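Local coordinates for protein Pcdhgb2 (Mus musculus, PDB 5SZR), which is probably a calcium-dependent cell-adhesion protein of the neuronal surface, this chain covering extracellular cadherin domains 3 to 6, at residues V145-V156 with K162-L173. Numbering follows the deposited sequence.
Sequences VYCHVLGNEGFV and KNYYKLVTDRTL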
loop_
_atom_site.group_PDB
_atom_site.type_symbol
_atom_site.label_atom_id
_atom_site.label_comp_id
_atom_site.label_asym_id
_atom_site.label_seq_id
_atom_site.Cartn_x
_atom_site.Cartn_y
_atom_site.Cartn_z
ATOM N N VAL A 145 35.708 -22.850 6.984
ATOM C CA VAL A 145 34.759 -22.006 6.266
ATOM C C VAL A 145 34.179 -20.970 7.218
ATOM O O VAL A 145 33.971 -21.237 8.408
ATOM C CB VAL A 145 33.631 -22.846 5.630
ATOM C CG1 VAL A 145 32.708 -21.972 4.779
ATOM C CG2 VAL A 145 34.210 -23.971 4.807
ATOM N N TYR A 146 33.914 -19.780 6.685
ATOM C CA TYR A 146 33.225 -18.730 7.421
ATOM C C TYR A 146 32.225 -18.041 6.505
ATOM O O TYR A 146 32.454 -17.902 5.300
ATOM C CB TYR A 146 34.206 -17.711 8.007
ATOM C CG TYR A 146 35.034 -18.275 9.136
ATOM C CD1 TYR A 146 34.623 -18.146 10.458
ATOM C CD2 TYR A 146 36.219 -18.953 8.882
ATOM C CE1 TYR A 146 35.378 -18.665 11.495
ATOM C CE2 TYR A 146 36.979 -19.474 9.910
ATOM C CZ TYR A 146 36.556 -19.328 11.213
ATOM O OH TYR A 146 37.308 -19.849 12.239
ATOM N N CYS A 147 31.110 -17.613 7.092
ATOM C CA CYS A 147 29.998 -17.045 6.351
ATOM C C CYS A 147 29.798 -15.578 6.701
ATOM O O CYS A 147 30.188 -15.105 7.772
ATOM C CB CYS A 147 28.702 -17.802 6.637
ATOM S SG CYS A 147 28.691 -19.496 6.088
ATOM N N HIS A 148 29.168 -14.868 5.770
ATOM C CA HIS A 148 28.700 -13.511 5.997
ATOM C C HIS A 148 27.562 -13.244 5.024
ATOM O O HIS A 148 27.393 -13.955 4.030
ATOM C CB HIS A 148 29.823 -12.478 5.832
ATOM C CG HIS A 148 30.317 -12.335 4.427
ATOM N ND1 HIS A 148 30.453 -13.408 3.571
ATOM C CD2 HIS A 148 30.706 -11.244 3.725
ATOM C CE1 HIS A 148 30.909 -12.984 2.406
ATOM N NE2 HIS A 148 31.069 -11.675 2.473
ATOM N N VAL A 149 26.776 -12.220 5.334
ATOM C CA VAL A 149 25.618 -11.837 4.536
ATOM C C VAL A 149 25.993 -10.641 3.677
ATOM O O VAL A 149 26.679 -9.721 4.139
ATOM C CB VAL A 149 24.415 -11.515 5.441
ATOM C CG1 VAL A 149 23.243 -10.959 4.628
ATOM C CG2 VAL A 149 23.990 -12.753 6.204
ATOM N N LEU A 150 25.564 -10.653 2.418
ATOM C CA LEU A 150 25.754 -9.495 1.561
ATOM C C LEU A 150 24.654 -8.469 1.801
ATOM O O LEU A 150 23.503 -8.815 2.085
ATOM C CB LEU A 150 25.771 -9.906 0.089
ATOM C CG LEU A 150 26.969 -10.748 -0.358
ATOM C CD1 LEU A 150 26.858 -11.096 -1.834
ATOM C CD2 LEU A 150 28.278 -10.024 -0.074
ATOM N N GLY A 151 25.023 -7.196 1.694
ATOM C CA GLY A 151 24.069 -6.118 1.842
ATOM C C GLY A 151 23.754 -5.798 3.291
ATOM O O GLY A 151 24.197 -6.460 4.232
ATOM N N ASN A 152 22.959 -4.742 3.462
ATOM C CA ASN A 152 22.549 -4.256 4.777
ATOM C C ASN A 152 21.043 -3.993 4.769
ATOM O O ASN A 152 20.578 -2.863 4.917
ATOM C CB ASN A 152 23.328 -2.998 5.162
ATOM C CG ASN A 152 23.089 -2.582 6.598
ATOM O OD1 ASN A 152 22.810 -3.418 7.459
ATOM N ND2 ASN A 152 23.193 -1.286 6.865
ATOM N N GLU A 153 20.269 -5.059 4.587
ATOM C CA GLU A 153 18.818 -4.972 4.563
ATOM C C GLU A 153 18.188 -5.374 5.889
ATOM O O GLU A 153 16.967 -5.550 5.956
ATOM C CB GLU A 153 18.259 -5.831 3.426
ATOM C CG GLU A 153 18.678 -5.349 2.045
ATOM C CD GLU A 153 17.865 -5.977 0.928
ATOM O OE1 GLU A 153 17.628 -7.201 0.976
ATOM O OE2 GLU A 153 17.456 -5.239 0.005
ATOM N N GLY A 154 18.985 -5.517 6.940
ATOM C CA GLY A 154 18.480 -5.840 8.253
ATOM C C GLY A 154 18.540 -7.298 8.648
ATOM O O GLY A 154 17.646 -7.762 9.367
ATOM N N PHE A 155 19.558 -8.036 8.210
ATOM C CA PHE A 155 19.699 -9.443 8.556
ATOM C C PHE A 155 21.144 -9.711 8.947
ATOM O O PHE A 155 22.068 -9.295 8.244
ATOM C CB PHE A 155 19.272 -10.339 7.389
ATOM C CG PHE A 155 17.919 -10.002 6.838
ATOM C CD1 PHE A 155 16.780 -10.212 7.594
ATOM C CD2 PHE A 155 17.783 -9.470 5.566
ATOM C CE1 PHE A 155 15.527 -9.898 7.094
ATOM C CE2 PHE A 155 16.529 -9.155 5.058
ATOM C CZ PHE A 155 15.402 -9.369 5.823
ATOM N N VAL A 156 21.330 -10.400 10.071
ATOM C CA VAL A 156 22.643 -10.606 10.669
ATOM C C VAL A 156 22.834 -12.092 10.941
ATOM O O VAL A 156 21.881 -12.796 11.295
ATOM C CB VAL A 156 22.801 -9.781 11.965
ATOM C CG1 VAL A 156 24.130 -10.078 12.648
ATOM C CG2 VAL A 156 22.685 -8.301 11.659
ATOM N N LYS A 162 30.789 -23.653 16.038
ATOM C CA LYS A 162 31.586 -23.686 14.817
ATOM C C LYS A 162 30.832 -24.398 13.700
ATOM O O LYS A 162 30.358 -25.524 13.874
ATOM C CB LYS A 162 32.932 -24.371 15.074
ATOM C CG LYS A 162 33.968 -24.119 13.980
ATOM C CD LYS A 162 35.345 -24.619 14.385
ATOM C CE LYS A 162 36.450 -23.932 13.590
ATOM N NZ LYS A 162 36.287 -24.093 12.118
ATOM N N ASN A 163 30.723 -23.723 12.553
ATOM C CA ASN A 163 30.035 -24.159 11.338
ATOM C C ASN A 163 28.518 -24.067 11.447
ATOM O O ASN A 163 27.814 -24.552 10.550
ATOM C CB ASN A 163 30.418 -25.586 10.928
ATOM C CG ASN A 163 31.912 -25.802 10.903
ATOM O OD1 ASN A 163 32.674 -24.899 10.555
ATOM N ND2 ASN A 163 32.345 -26.999 11.285
ATOM N N TYR A 164 27.985 -23.457 12.504
ATOM C CA TYR A 164 26.542 -23.311 12.676
ATOM C C TYR A 164 26.192 -21.843 12.878
ATOM O O TYR A 164 26.784 -21.166 13.728
ATOM C CB TYR A 164 26.038 -24.146 13.857
ATOM C CG TYR A 164 26.080 -25.633 13.597
ATOM C CD1 TYR A 164 24.988 -26.292 13.042
ATOM C CD2 TYR A 164 27.212 -26.379 13.895
ATOM C CE1 TYR A 164 25.025 -27.652 12.797
ATOM C CE2 TYR A 164 27.257 -27.735 13.654
ATOM C CZ TYR A 164 26.162 -28.367 13.107
ATOM O OH TYR A 164 26.210 -29.718 12.865
ATOM N N TYR A 165 25.230 -21.356 12.100
ATOM C CA TYR A 165 24.813 -19.965 12.162
ATOM C C TYR A 165 23.299 -19.873 12.272
ATOM O O TYR A 165 22.567 -20.754 11.812
ATOM C CB TYR A 165 25.271 -19.171 10.928
ATOM C CG TYR A 165 26.771 -19.090 10.731
ATOM C CD1 TYR A 165 27.501 -18.018 11.230
ATOM C CD2 TYR A 165 27.453 -20.073 10.029
ATOM C CE1 TYR A 165 28.864 -17.933 11.042
ATOM C CE2 TYR A 165 28.818 -19.998 9.839
ATOM C CZ TYR A 165 29.521 -18.925 10.345
ATOM O OH TYR A 165 30.889 -18.851 10.155
ATOM N N LYS A 166 22.837 -18.789 12.887
ATOM C CA LYS A 166 21.434 -18.401 12.866
ATOM C C LYS A 166 21.334 -17.069 12.140
ATOM O O LYS A 166 22.016 -16.107 12.510
ATOM C CB LYS A 166 20.855 -18.294 14.278
ATOM C CG LYS A 166 20.695 -19.626 14.979
ATOM C CD LYS A 166 20.005 -19.469 16.321
ATOM C CE LYS A 166 20.074 -20.759 17.127
ATOM N NZ LYS A 166 19.314 -20.658 18.403
ATOM N N LEU A 167 20.513 -17.028 11.093
ATOM C CA LEU A 167 20.200 -15.778 10.413
ATOM C C LEU A 167 19.067 -15.091 11.162
ATOM O O LEU A 167 17.965 -15.643 11.270
ATOM C CB LEU A 167 19.810 -16.041 8.961
ATOM C CG LEU A 167 19.527 -14.800 8.111
ATOM C CD1 LEU A 167 20.786 -13.951 7.976
ATOM C CD2 LEU A 167 18.993 -15.196 6.744
ATOM N N VAL A 168 19.332 -13.896 11.690
ATOM C CA VAL A 168 18.376 -13.208 12.544
ATOM C C VAL A 168 18.117 -11.803 12.012
ATOM O O VAL A 168 18.947 -11.206 11.324
ATOM C CB VAL A 168 18.854 -13.138 14.010
ATOM C CG1 VAL A 168 19.242 -14.525 14.508
ATOM C CG2 VAL A 168 20.011 -12.157 14.150
ATOM N N THR A 169 16.934 -11.282 12.345
ATOM C CA THR A 169 16.616 -9.885 12.088
ATOM C C THR A 169 17.272 -8.999 13.137
ATOM O O THR A 169 17.361 -9.365 14.311
ATOM C CB THR A 169 15.106 -9.650 12.116
ATOM O OG1 THR A 169 14.598 -9.995 13.410
ATOM C CG2 THR A 169 14.397 -10.476 11.062
ATOM N N ASP A 170 17.741 -7.830 12.703
ATOM C CA ASP A 170 18.172 -6.785 13.624
ATOM C C ASP A 170 17.516 -5.455 13.273
ATOM O O ASP A 170 18.050 -4.392 13.604
ATOM C CB ASP A 170 19.696 -6.649 13.635
ATOM C CG ASP A 170 20.234 -6.059 12.352
ATOM O OD1 ASP A 170 21.237 -5.315 12.410
ATOM O OD2 ASP A 170 19.647 -6.339 11.286
ATOM N N ARG A 171 16.364 -5.503 12.608
ATOM C CA ARG A 171 15.669 -4.322 12.124
ATOM C C ARG A 171 14.186 -4.650 12.049
ATOM O O ARG A 171 13.814 -5.764 11.672
ATOM C CB ARG A 171 16.209 -3.899 10.753
ATOM C CG ARG A 171 15.623 -2.623 10.187
ATOM C CD ARG A 171 16.218 -2.322 8.815
ATOM N NE ARG A 171 17.672 -2.191 8.866
ATOM C CZ ARG A 171 18.448 -2.014 7.800
ATOM N NH1 ARG A 171 17.911 -1.949 6.590
ATOM N NH2 ARG A 171 19.760 -1.901 7.946
ATOM N N THR A 172 13.346 -3.692 12.436
ATOM C CA THR A 172 11.906 -3.878 12.316
ATOM C C THR A 172 11.509 -3.958 10.849
ATOM O O THR A 172 11.993 -3.188 10.014
ATOM C CB THR A 172 11.152 -2.733 12.990
ATOM O OG1 THR A 172 11.766 -1.491 12.633
ATOM C CG2 THR A 172 11.168 -2.890 14.502
ATOM N N LEU A 173 10.621 -4.896 10.538
ATOM C CA LEU A 173 10.186 -5.115 9.171
ATOM C C LEU A 173 8.922 -4.312 8.879
ATOM O O LEU A 173 8.268 -3.776 9.778
ATOM C CB LEU A 173 9.960 -6.603 8.926
ATOM C CG LEU A 173 11.218 -7.454 9.169
ATOM C CD1 LEU A 173 10.866 -8.915 9.385
ATOM C CD2 LEU A 173 12.196 -7.303 8.014
HETATM O O HOH W 1 34.852 -25.126 8.538
#
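CB of C147 lies over one face of the Y165 ring, 4.1 Å from the ring centroid in a CH-pi contact, and SG sits obliquely to it, 3.8 Å from CE2 of Y165, a sulfur-aromatic contact. The compact side chain lets CB rest on the ring while keeping the polarisable sulfur close. Strands 145-149 and 164-169, nearly parallel at 6°, belong to opposite sheets of one cadherin beta-sandwich. With CG anti to its carbonyl carbon (chi1 -62°), Y165 spans the gap between them, and its OH accepts a weak bond from C147 N while lying against CA of Y146. Were Y165 an alanine, C147 would probably lose the ring beneath its CB and its N-H the hydroxyl that accepts from it. Farther along the sandwich, CD1 of L167 meets CG2 of V149 and CB of F155; this branched side chain fills the interior, where L157 and I201 also touch it.

The 155-156 end is sheet pairing instead: V156 and V168 form an antiparallel hydrogen-bonded pair, V156 N to V168 O and V168 N to V156 O both 2.8 Å and nearly straight. Next to it, the edge of the F155 ring faces CG2 of T169, while Y181 meets that ring edge-to-face.

Beyond the strands, R171 lays its guanidinium over the backbone of E153 and G154, with G154 N 3.6 Å above the plane. Glycine suits position 154: its phi is positive, and CB of R171 packs 3.9 Å from G154 CA, leaving no room for a CB. The arginine chain, bent at chi3 (-58°), brings NH1 and NH2 end-on to N152 O from the same face of its carbonyl, both at 3.3 Å. The chemistry thus changes along the contact: aromatic and aliphatic groups join the two sheets, whereas a cationic side chain fastens the connecting loop through a backbone oxygen, probably adding electrostatic attraction to these bent bonds.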